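Local coordinates for putative aliphatic sulfonates-binding protein (Escherichia coli, PDB 2X26) that probably serves as the periplasmic binding protein that delivers aliphatic sulfonates to an ABC-type importer, at residues A[4-9]-A[53-58]. Residues are numbered along the deposited sequence; the frame is centred on the assembly and turned at random.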
ATOM      1  N   ALA A   4      18.712  -6.540 -13.100  1.00  9.11           N
ATOM      2  CA  ALA A   4      17.820  -5.389 -13.047  1.00  8.63           C
ATOM      3  C   ALA A   4      16.741  -5.563 -11.986  1.00  7.93           C
ATOM      4  O   ALA A   4      16.349  -6.693 -11.624  1.00  7.52           O
ATOM      5  CB  ALA A   4      17.170  -5.157 -14.370  1.00  8.41           C
ATOM      6  N   LEU A   5      16.297  -4.406 -11.503  1.00  5.63           N
ATOM      7  CA  LEU A   5      15.213  -4.318 -10.576  1.00  6.41           C
ATOM      8  C   LEU A   5      14.369  -3.159 -11.079  1.00  6.14           C
ATOM      9  O   LEU A   5      14.766  -1.985 -10.977  1.00  6.78           O
ATOM     10  CB  LEU A   5      15.720  -4.068  -9.160  1.00  5.82           C
ATOM     11  CG  LEU A   5      14.574  -3.673  -8.225  1.00  5.27           C
ATOM     12  CD1 LEU A   5      13.464  -4.734  -8.115  1.00  7.18           C
ATOM     13  CD2 LEU A   5      15.134  -3.325  -6.830  1.00  2.95           C
ATOM     14  N   ARG A   6      13.182  -3.509 -11.553  1.00  4.33           N
ATOM     15  CA  ARG A   6      12.179  -2.525 -12.053  1.00  4.19           C
ATOM     16  C   ARG A   6      11.081  -2.385 -11.016  1.00  3.62           C
ATOM     17  O   ARG A   6      10.387  -3.347 -10.696  1.00  4.55           O
ATOM     18  CB  ARG A   6      11.578  -2.970 -13.408  1.00  3.97           C
ATOM     19  CG  ARG A   6      12.696  -3.199 -14.428  1.00  4.19           C
ATOM     20  CD  ARG A   6      12.202  -4.024 -15.591  1.00  8.29           C
ATOM     21  NE  ARG A   6      11.897  -5.389 -15.180  1.00  6.48           N
ATOM     22  CZ  ARG A   6      11.317  -6.259 -16.015  1.00 10.06           C
ATOM     23  NH1 ARG A   6      10.957  -5.868 -17.244  1.00  8.94           N
ATOM     24  NH2 ARG A   6      11.018  -7.478 -15.589  1.00  9.00           N
ATOM     25  N   ILE A   7      10.959  -1.175 -10.488  1.00  3.36           N
ATOM     26  CA  ILE A   7      10.130  -0.952  -9.295  1.00  4.62           C
ATOM     27  C   ILE A   7       8.869  -0.190  -9.635  1.00  4.66           C
ATOM     28  O   ILE A   7       8.927   0.918 -10.201  1.00  6.01           O
ATOM     29  CB  ILE A   7      10.910  -0.166  -8.207  1.00  3.95           C
ATOM     30  CG1 ILE A   7      12.234  -0.896  -7.893  1.00  5.16           C
ATOM     31  CG2 ILE A   7      10.002   0.060  -7.009  1.00  5.21           C
ATOM     32  CD1 ILE A   7      13.247  -0.092  -7.096  1.00  5.37           C
ATOM     33  N   GLY A   8       7.726  -0.765  -9.301  1.00  3.42           N
ATOM     34  CA  GLY A   8       6.446  -0.023  -9.405  1.00  3.89           C
ATOM     35  C   GLY A   8       6.142   0.687  -8.112  1.00  3.93           C
ATOM     36  O   GLY A   8       6.106   0.057  -7.052  1.00  4.29           O
ATOM     37  N   TYR A   9       5.903   1.984  -8.185  1.00  3.20           N
ATOM     38  CA  TYR A   9       5.618   2.752  -6.927  1.00  3.71           C
ATOM     39  C   TYR A   9       4.439   3.703  -7.174  1.00  4.35           C
ATOM     40  O   TYR A   9       4.094   3.967  -8.327  1.00  4.13           O
ATOM     41  CB  TYR A   9       6.858   3.531  -6.476  1.00  4.64           C
ATOM     42  CG  TYR A   9       7.236   4.753  -7.339  1.00  3.73           C
ATOM     43  CD1 TYR A   9       6.903   6.061  -6.910  1.00  4.48           C
ATOM     44  CD2 TYR A   9       7.909   4.605  -8.542  1.00  3.99           C
ATOM     45  CE1 TYR A   9       7.225   7.147  -7.679  1.00  8.32           C
ATOM     46  CE2 TYR A   9       8.253   5.716  -9.338  1.00  6.02           C
ATOM     47  CZ  TYR A   9       7.931   6.982  -8.860  1.00  6.12           C
ATOM     48  OH  TYR A   9       8.240   8.089  -9.605  1.00  6.35           O
ATOM     49  N   SER A  53       6.407  -6.717 -16.491  1.00  6.39           N
ATOM     50  CA  SER A  53       7.161  -5.536 -16.935  1.00  6.79           C
ATOM     51  C   SER A  53       7.779  -4.771 -15.750  1.00  6.95           C
ATOM     52  O   SER A  53       8.527  -3.827 -15.973  1.00  7.48           O
ATOM     53  CB  SER A  53       6.311  -4.615 -17.773  1.00  6.88           C
ATOM     54  OG  SER A  53       5.243  -4.096 -17.025  1.00  8.50           O
ATOM     55  N   ILE A  54       7.408  -5.150 -14.536  1.00  6.72           N
ATOM     56  CA  ILE A  54       8.128  -4.663 -13.331  1.00  6.30           C
ATOM     57  C   ILE A  54       8.355  -5.885 -12.410  1.00  6.54           C
ATOM     58  O   ILE A  54       7.740  -6.959 -12.602  1.00  6.68           O
ATOM     59  CB  ILE A  54       7.361  -3.582 -12.551  1.00  8.10           C
ATOM     60  CG1 ILE A  54       5.971  -4.104 -12.232  1.00  7.13           C
ATOM     61  CG2 ILE A  54       7.300  -2.217 -13.316  1.00  8.44           C
ATOM     62  CD1 ILE A  54       5.297  -3.207 -11.171  1.00 12.44           C
ATOM     63  N   ASP A  55       9.252  -5.757 -11.445  1.00  4.70           N
ATOM     64  CA  ASP A  55       9.614  -6.887 -10.615  1.00  6.33           C
ATOM     65  C   ASP A  55       9.149  -6.776  -9.166  1.00  6.04           C
ATOM     66  O   ASP A  55       9.013  -7.791  -8.518  1.00  7.08           O
ATOM     67  CB  ASP A  55      11.144  -7.030 -10.593  1.00  6.25           C
ATOM     68  CG  ASP A  55      11.707  -7.128 -11.959  1.00  7.79           C
ATOM     69  OD1 ASP A  55      11.274  -8.027 -12.702  1.00  9.41           O
ATOM     70  OD2 ASP A  55      12.571  -6.313 -12.337  1.00  6.94           O
ATOM     71  N   LEU A  56       8.885  -5.563  -8.686  1.00  6.37           N
ATOM     72  CA  LEU A  56       8.562  -5.362  -7.277  1.00  4.29           C
ATOM     73  C   LEU A  56       7.620  -4.192  -7.234  1.00  5.63           C
ATOM     74  O   LEU A  56       7.866  -3.184  -7.931  1.00  7.11           O
ATOM     75  CB  LEU A  56       9.850  -5.027  -6.489  1.00  5.16           C
ATOM     76  CG  LEU A  56       9.713  -4.721  -4.998  1.00  4.67           C
ATOM     77  CD1 LEU A  56       9.258  -5.994  -4.276  1.00  7.33           C
ATOM     78  CD2 LEU A  56      11.073  -4.261  -4.451  1.00  3.99           C
ATOM     79  N   GLY A  57       6.577  -4.279  -6.394  1.00  5.14           N
ATOM     80  CA  GLY A  57       5.616  -3.184  -6.304  1.00  5.65           C
ATOM     81  C   GLY A  57       5.056  -2.972  -4.908  1.00  5.61           C
ATOM     82  O   GLY A  57       5.097  -3.878  -4.077  1.00  4.75           O
ATOM     83  N   SER A  58       4.616  -1.734  -4.653  1.00  4.93           N
ATOM     84  CA  SER A  58       4.007  -1.353  -3.391  1.00  4.55           C
ATOM     85  C   SER A  58       2.506  -1.053  -3.616  1.00  5.52           C
ATOM     86  O   SER A  58       2.141  -0.296  -4.531  1.00  5.36           O
ATOM     87  CB  SER A  58       4.709  -0.062  -2.966  1.00  5.74           C
ATOM     88  OG  SER A  58       3.854   0.705  -2.151  1.00  9.19           O
TER
HETATM   89  O   HOH W   1      14.351  -7.888 -13.888  1.00 10.45           O
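Strands 4-9 and 56-58 run parallel at 16° in the 2-1-3-5-4 sheet of one lobe of this type 2 periplasmic binding protein, with Gly-8 N giving Leu-56 O a 2.8 Å bond and Gly-8 O taking a weak one from Ser-58 N. Arg-6 O, where segment 53-58 enters the sheet, accepts from Asp-55 N at 2.8 Å and weakly from Leu-56 N. Here the carboxylate of Asp-55 takes the place of a main-chain acceptor: its OD2 receives Arg-6 N on the anti side at 3.0 Å. The same oxygen takes Arg-6 NE from above the carboxylate plane, while OD1 meets NH2 on its syn side at 2.9 Å, a side-on salt bridge with the two planes 44° apart. A bend at chi3 (-68°) turns the guanidinium NE toward this partner, and Ser-53 O lies over one face of the group, offset toward its rim. On the side of Ile-7 and Leu-56, Leu-5 CD1 packs against Leu-56 CB at 4.0 Å, and both leucines continue onto Val-205 of helix 199-218. Beyond the other side, CD1 of Ile-54 lies 3.8 Å from Gly-8 CA, and this isoleucine packs on Met-45 and Leu-49 of helix 42-51. A water donates to both Ala-4 O and Asp-55 OD2, the latter at 2.8 Å.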